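Local coordinates for GST N-terminal domain-containing protein (PDB 3IC8), which is of unknown function but has the fold of a glutathione S-transferase and may bind glutathione or a related thiol through its thioredoxin-like N-terminal domain, at the interface of chains A and B. Coordinates in Å, arbitrary orientation; residue numbers count along the deposited sequence, not the author numbering. Chains: chain A/B, uncharacterized GST-like proteinprotein.

The interface of chains A and B. Residues chain A 11-14, 111; chain B 110-111, 113-114.
A:Leu13 lies against the ring of B:Phe111, the two side chains crossing obliquely. Its CG stands anti to the carbonyl carbon (chi1 -59°), which turns the fork of methyls toward chain B. The CD2 methyl sits 3.8 Å above the ring plane of B:Phe111, offset toward the rim, while CD1 rests at the root of the ring, 3.4 Å from CB of B:Phe111. A branched aliphatic group suits this place because it can spread over both the flat face and the stem of an aromatic side chain. The ring of A:Phe111 comes tip first, by CZ, to CB of B:Phe111 at 4.1 Å, the side chains roughly perpendicular; this touch is slight.

The amide N of A:Leu13 also gives a hydrogen bond to the carbonyl O of B:Phe111 (3.1 Å), which helps fix the leucine over the ring. Carbonyls in a helix's last turn lack the usual amide four residues on and can take outside donors. Thus B:Val110 O accepts the hydroxyl OG1 of A:Thr11 at 2.6 Å. A:Ser12 is small enough for its CB to pack on CG of B:Pro113. Its OG, roughly anti to the backbone N (chi1 153°), bonds OE2 of the B:Glu114 carboxylate on the syn side. At 3.3 Å between OG and OE2, and 31° out of plane, this bond is probably weak. The bend of B:Glu114 at chi2 helps bring its carboxylate back toward the serine.

The whole interface is not an exact two-fold, and the structure alone does not show its biological role. Residues 11-14 of chain A lie in the loop between strand 5-8 and helix 16-25, where many glutathione transferases carry a catalytic residue; both chains bring the C-terminal end of helix 88-111, and chain B the turn beyond.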
ATOM      1  N   THR A  11      -6.769  -4.637  15.101  1.00 26.51           N
ATOM      2  CA  THR A  11      -5.844  -5.745  15.159  1.00 26.09           C
ATOM      3  C   THR A  11      -6.407  -7.097  14.818  1.00 25.99           C
ATOM      4  O   THR A  11      -5.681  -8.013  14.683  1.00 26.50           O
ATOM      5  CB  THR A  11      -5.184  -5.872  16.515  1.00 26.47           C
ATOM      6  OG1 THR A  11      -6.150  -6.243  17.481  1.00 25.46           O
ATOM      7  CG2 THR A  11      -4.571  -4.604  16.910  1.00 25.89           C
ATOM      8  N   SER A  12      -7.699  -7.238  14.704  1.00 25.48           N
ATOM      9  CA  SER A  12      -8.224  -8.547  14.458  1.00 25.25           C
ATOM     10  C   SER A  12      -7.911  -9.057  13.073  1.00 25.05           C
ATOM     11  O   SER A  12      -8.153  -8.412  12.094  1.00 24.76           O
ATOM     12  CB  SER A  12      -9.711  -8.556  14.723  1.00 25.42           C
ATOM     13  OG  SER A  12     -10.359  -9.521  13.981  1.00 25.55           O
ATOM     14  N   LEU A  13      -7.351 -10.245  13.044  1.00 24.50           N
ATOM     15  CA  LEU A  13      -7.043 -10.969  11.851  1.00 24.74           C
ATOM     16  C   LEU A  13      -8.291 -11.301  11.060  1.00 25.50           C
ATOM     17  O   LEU A  13      -8.287 -11.287   9.867  1.00 26.15           O
ATOM     18  CB  LEU A  13      -6.265 -12.219  12.182  1.00 24.26           C
ATOM     19  CG  LEU A  13      -4.939 -12.112  12.905  1.00 22.96           C
ATOM     20  CD1 LEU A  13      -4.321 -13.429  13.059  1.00 21.17           C
ATOM     21  CD2 LEU A  13      -4.005 -11.202  12.243  1.00 23.03           C
ATOM     22  N   PHE A  14      -9.378 -11.592  11.734  1.00 25.97           N
ATOM     23  CA  PHE A  14     -10.640 -11.765  11.064  1.00 26.59           C
ATOM     24  C   PHE A  14     -11.186 -10.530  10.390  1.00 26.47           C
ATOM     25  O   PHE A  14     -11.875 -10.617   9.412  1.00 26.95           O
ATOM     26  CB  PHE A  14     -11.706 -12.378  11.950  1.00 26.95           C
ATOM     27  CG  PHE A  14     -13.008 -12.515  11.257  1.00 28.93           C
ATOM     28  CD1 PHE A  14     -14.029 -11.642  11.513  1.00 28.81           C
ATOM     29  CD2 PHE A  14     -13.185 -13.474  10.298  1.00 29.13           C
ATOM     30  CE1 PHE A  14     -15.181 -11.746  10.863  1.00 29.65           C
ATOM     31  CE2 PHE A  14     -14.347 -13.577   9.651  1.00 30.42           C
ATOM     32  CZ  PHE A  14     -15.349 -12.713   9.930  1.00 31.39           C
ATOM     33  N   PHE A 111      -4.469 -21.245  16.218  1.00 27.54           N
ATOM     34  CA  PHE A 111      -4.783 -21.165  17.629  1.00 27.86           C
ATOM     35  C   PHE A 111      -4.910 -22.498  18.357  1.00 28.71           C
ATOM     36  O   PHE A 111      -5.383 -22.537  19.467  1.00 29.10           O
ATOM     37  CB  PHE A 111      -6.078 -20.398  17.838  1.00 27.51           C
ATOM     38  CG  PHE A 111      -6.012 -18.981  17.417  1.00 27.06           C
ATOM     39  CD1 PHE A 111      -5.229 -18.090  18.089  1.00 25.81           C
ATOM     40  CD2 PHE A 111      -6.724 -18.534  16.354  1.00 26.09           C
ATOM     41  CE1 PHE A 111      -5.149 -16.815  17.704  1.00 25.00           C
ATOM     42  CE2 PHE A 111      -6.653 -17.249  15.977  1.00 25.23           C
ATOM     43  CZ  PHE A 111      -5.864 -16.394  16.645  1.00 25.66           C
TER
ATOM     44  N   VAL B 110      -4.610  -9.987  20.929  1.00 22.22           N
ATOM     45  CA  VAL B 110      -4.353  -9.218  19.750  1.00 21.81           C
ATOM     46  C   VAL B 110      -5.040  -9.628  18.455  1.00 22.28           C
ATOM     47  O   VAL B 110      -5.633  -8.809  17.804  1.00 22.33           O
ATOM     48  CB  VAL B 110      -2.864  -9.231  19.485  1.00 21.83           C
ATOM     49  CG1 VAL B 110      -2.539  -8.474  18.251  1.00 20.95           C
ATOM     50  CG2 VAL B 110      -2.148  -8.658  20.628  1.00 20.78           C
ATOM     51  N   PHE B 111      -4.837 -10.861  18.036  1.00 22.27           N
ATOM     52  CA  PHE B 111      -5.386 -11.403  16.807  1.00 22.57           C
ATOM     53  C   PHE B 111      -6.845 -11.721  16.776  1.00 22.96           C
ATOM     54  O   PHE B 111      -7.445 -11.738  15.740  1.00 22.40           O
ATOM     55  CB  PHE B 111      -4.545 -12.537  16.286  1.00 22.31           C
ATOM     56  CG  PHE B 111      -3.158 -12.133  15.977  1.00 23.80           C
ATOM     57  CD1 PHE B 111      -2.819 -10.817  15.932  1.00 25.69           C
ATOM     58  CD2 PHE B 111      -2.188 -13.049  15.755  1.00 24.48           C
ATOM     59  CE1 PHE B 111      -1.554 -10.434  15.662  1.00 25.14           C
ATOM     60  CE2 PHE B 111      -0.924 -12.653  15.491  1.00 24.29           C
ATOM     61  CZ  PHE B 111      -0.613 -11.350  15.443  1.00 23.84           C
ATOM     62  N   PRO B 113      -9.564 -10.263  19.064  1.00 25.55           N
ATOM     63  CA  PRO B 113     -10.123  -9.427  20.113  1.00 25.95           C
ATOM     64  C   PRO B 113     -11.615  -9.572  20.302  1.00 26.69           C
ATOM     65  O   PRO B 113     -12.155  -9.120  21.276  1.00 26.83           O
ATOM     66  CB  PRO B 113      -9.773  -8.034  19.644  1.00 25.82           C
ATOM     67  CG  PRO B 113      -9.309  -8.181  18.299  1.00 26.02           C
ATOM     68  CD  PRO B 113      -8.729  -9.477  18.172  1.00 25.42           C
ATOM     69  N   GLU B 114     -12.272 -10.232  19.375  1.00 27.98           N
ATOM     70  CA  GLU B 114     -13.695 -10.455  19.444  1.00 29.16           C
ATOM     71  C   GLU B 114     -14.052 -11.606  20.361  1.00 29.73           C
ATOM     72  O   GLU B 114     -15.204 -11.910  20.564  1.00 30.17           O
ATOM     73  CB  GLU B 114     -14.201 -10.766  18.053  1.00 29.39           C
ATOM     74  CG  GLU B 114     -13.412 -11.821  17.351  1.00 30.47           C
ATOM     75  CD  GLU B 114     -12.178 -11.282  16.707  1.00 32.45           C
ATOM     76  OE1 GLU B 114     -11.691 -10.246  17.127  1.00 33.35           O
ATOM     77  OE2 GLU B 114     -11.676 -11.902  15.787  1.00 34.02           O
TER